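Side-chain contact in conserved domain protein (Porphyromonas gingivalis, PDB 3PNN), which probably transfers a sugar from an activated donor to form a glycosidic linkage, as expected of a glycosyltransferase with a Rossmann-like fold: residues K99-N104 / E230-F235. Residues are numbered along the deposited sequence; the frame is centred on the assembly and turned at random.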
loop_
_atom_site.group_PDB
_atom_site.type_symbol
_atom_site.label_atom_id
_atom_site.label_comp_id
_atom_site.label_asym_id
_atom_site.label_seq_id
_atom_site.Cartn_x
_atom_site.Cartn_y
_atom_site.Cartn_z
ATOM N N LYS A 99 0.144 -15.483 -13.115
ATOM C CA LYS A 99 -0.238 -14.562 -12.056
ATOM C C LYS A 99 0.993 -13.935 -11.393
ATOM O O LYS A 99 1.932 -14.639 -11.030
ATOM C CB LYS A 99 -1.072 -15.304 -11.015
ATOM C CG LYS A 99 -1.507 -14.447 -9.845
ATOM C CD LYS A 99 -2.523 -15.194 -9.000
ATOM C CE LYS A 99 -3.217 -14.271 -8.018
ATOM N NZ LYS A 99 -4.471 -14.888 -7.499
ATOM N N PRO A 100 0.997 -12.599 -11.251
ATOM C CA PRO A 100 2.125 -11.915 -10.606
ATOM C C PRO A 100 2.374 -12.438 -9.196
ATOM O O PRO A 100 1.437 -12.852 -8.509
ATOM C CB PRO A 100 1.675 -10.451 -10.560
ATOM C CG PRO A 100 0.733 -10.324 -11.747
ATOM C CD PRO A 100 0.030 -11.660 -11.841
ATOM N N TRP A 101 3.630 -12.390 -8.769
ATOM C CA TRP A 101 4.046 -13.013 -7.514
ATOM C C TRP A 101 3.485 -12.398 -6.239
ATOM O O TRP A 101 3.501 -13.045 -5.192
ATOM C CB TRP A 101 5.568 -13.080 -7.436
ATOM C CG TRP A 101 6.160 -14.004 -8.445
ATOM C CD1 TRP A 101 6.911 -13.657 -9.529
ATOM C CD2 TRP A 101 6.058 -15.441 -8.470
ATOM N NE1 TRP A 101 7.280 -14.780 -10.228
ATOM C CE2 TRP A 101 6.772 -15.888 -9.599
ATOM C CE3 TRP A 101 5.430 -16.385 -7.651
ATOM C CZ2 TRP A 101 6.875 -17.242 -9.935
ATOM C CZ3 TRP A 101 5.541 -17.735 -7.979
ATOM C CH2 TRP A 101 6.258 -18.149 -9.113
ATOM N N GLY A 102 3.011 -11.152 -6.304
ATOM C CA GLY A 102 2.363 -10.542 -5.149
ATOM C C GLY A 102 2.954 -9.204 -4.722
ATOM O O GLY A 102 4.009 -8.804 -5.214
ATOM N N THR A 103 2.292 -8.513 -3.798
ATOM C CA THR A 103 2.725 -7.168 -3.412
ATOM C C THR A 103 4.141 -7.067 -2.842
ATOM O O THR A 103 4.813 -6.051 -3.045
ATOM C CB THR A 103 1.756 -6.482 -2.414
ATOM O OG1 THR A 103 1.671 -7.267 -1.213
ATOM C CG2 THR A 103 0.377 -6.333 -3.039
ATOM N N ASN A 104 4.592 -8.074 -2.097
ATOM C CA ASN A 104 5.941 -7.965 -1.543
ATOM C C ASN A 104 6.998 -8.293 -2.613
ATOM O O ASN A 104 8.134 -7.855 -2.503
ATOM C CB ASN A 104 6.116 -8.780 -0.249
ATOM C CG ASN A 104 7.116 -8.147 0.717
ATOM O OD1 ASN A 104 8.293 -7.983 0.397
ATOM N ND2 ASN A 104 6.653 -7.811 1.911
ATOM N N GLU A 230 15.058 -12.958 1.694
ATOM C CA GLU A 230 15.220 -14.197 2.447
ATOM C C GLU A 230 13.904 -14.989 2.492
ATOM O O GLU A 230 13.891 -16.192 2.241
ATOM C CB GLU A 230 15.719 -13.906 3.866
ATOM C CG GLU A 230 15.666 -15.105 4.796
ATOM C CD GLU A 230 15.704 -14.702 6.262
ATOM O OE1 GLU A 230 16.346 -13.674 6.577
ATOM O OE2 GLU A 230 15.088 -15.410 7.093
ATOM N N LEU A 231 12.808 -14.306 2.813
ATOM C CA LEU A 231 11.504 -14.950 2.927
ATOM C C LEU A 231 10.934 -15.318 1.560
ATOM O O LEU A 231 10.174 -16.277 1.431
ATOM C CB LEU A 231 10.533 -14.050 3.697
ATOM C CG LEU A 231 10.881 -13.935 5.183
ATOM C CD1 LEU A 231 9.961 -12.961 5.899
ATOM C CD2 LEU A 231 10.821 -15.306 5.826
ATOM N N PHE A 232 11.302 -14.553 0.537
ATOM C CA PHE A 232 10.876 -14.893 -0.829
ATOM C C PHE A 232 11.461 -16.226 -1.281
ATOM O O PHE A 232 10.767 -17.055 -1.892
ATOM C CB PHE A 232 11.261 -13.780 -1.813
ATOM C CG PHE A 232 10.539 -13.864 -3.140
ATOM C CD1 PHE A 232 9.206 -14.244 -3.196
ATOM C CD2 PHE A 232 11.187 -13.527 -4.328
ATOM C CE1 PHE A 232 8.527 -14.296 -4.423
ATOM C CE2 PHE A 232 10.521 -13.583 -5.554
ATOM C CZ PHE A 232 9.189 -13.969 -5.601
ATOM N N ILE A 233 12.748 -16.430 -1.009
ATOM C CA ILE A 233 13.376 -17.720 -1.288
ATOM C C ILE A 233 12.595 -18.842 -0.602
ATOM O O ILE A 233 12.322 -19.880 -1.211
ATOM C CB ILE A 233 14.871 -17.742 -0.863
ATOM C CG1 ILE A 233 15.689 -16.887 -1.840
ATOM C CG2 ILE A 233 15.418 -19.185 -0.804
ATOM C CD1 ILE A 233 17.053 -16.485 -1.316
ATOM N N ASN A 234 12.223 -18.626 0.658
ATOM C CA ASN A 234 11.468 -19.641 1.395
ATOM C C ASN A 234 10.131 -19.884 0.724
ATOM O O ASN A 234 9.700 -21.023 0.553
ATOM C CB ASN A 234 11.251 -19.204 2.849
ATOM C CG ASN A 234 12.520 -19.287 3.678
ATOM O OD1 ASN A 234 13.485 -19.938 3.285
ATOM N ND2 ASN A 234 12.525 -18.621 4.827
ATOM N N PHE A 235 9.483 -18.788 0.344
ATOM C CA PHE A 235 8.197 -18.838 -0.336
ATOM C C PHE A 235 8.271 -19.609 -1.645
ATOM O O PHE A 235 7.471 -20.517 -1.882
ATOM C CB PHE A 235 7.695 -17.420 -0.595
ATOM C CG PHE A 235 6.544 -17.356 -1.558
ATOM C CD1 PHE A 235 5.242 -17.524 -1.114
ATOM C CD2 PHE A 235 6.767 -17.132 -2.907
ATOM C CE1 PHE A 235 4.176 -17.458 -2.003
ATOM C CE2 PHE A 235 5.711 -17.070 -3.801
ATOM C CZ PHE A 235 4.414 -17.230 -3.349
#
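Trp101 lies in the loop that runs into helix 103-108, with Gly102 at the N-cap, and it meets one side of helix 223-239, where Phe232 and Phe235 are three residues apart. The contact is a small aromatic cluster in the alpha/beta/alpha Rossmann-like fold of this glycosyltransferase. It joins the loop before a short helix to a helix much later in the chain. All three side chains are buried, and no hydrogen bond crosses between the segments.

Trp101 and Phe232 form a T-shaped (edge-to-face) pair. The edge of Phe232 points at one face of the indole, with CZ above the CG end of the five-membered ring, offset toward the rim. The planes stand at 76°. The centroid of the Phe232 ring is 5.9 Å from that of the five-membered ring of Trp101. Phe232 CZ does the touching, 4.2 Å from Trp101 CG. Phe232 CZ is also 4.2 Å from Trp101 CB.

Both phenylalanines extend from the helix with CG anti to the backbone N (chi1 -164° for Phe232 and 167° for Phe235). Their three-residue separation is nearly one helical turn, and both rings are carried across to the same tryptophan.

The indole is also fixed from outside the two segments. Its NE1 donates to Leu84 O, which satisfies the buried N-H, and Arg97 makes a cation-pi contact with the ring. Phe247 meets both phenylalanine rings and also bonds to the Trp101 backbone, so it ties the two sides together.

Phe235 reaches the six-membered part of the indole at an oblique angle. There Trp101 CE3 lies in the plane of the Phe235 ring, at its edge, 3.9 Å from CE2 of that phenylalanine.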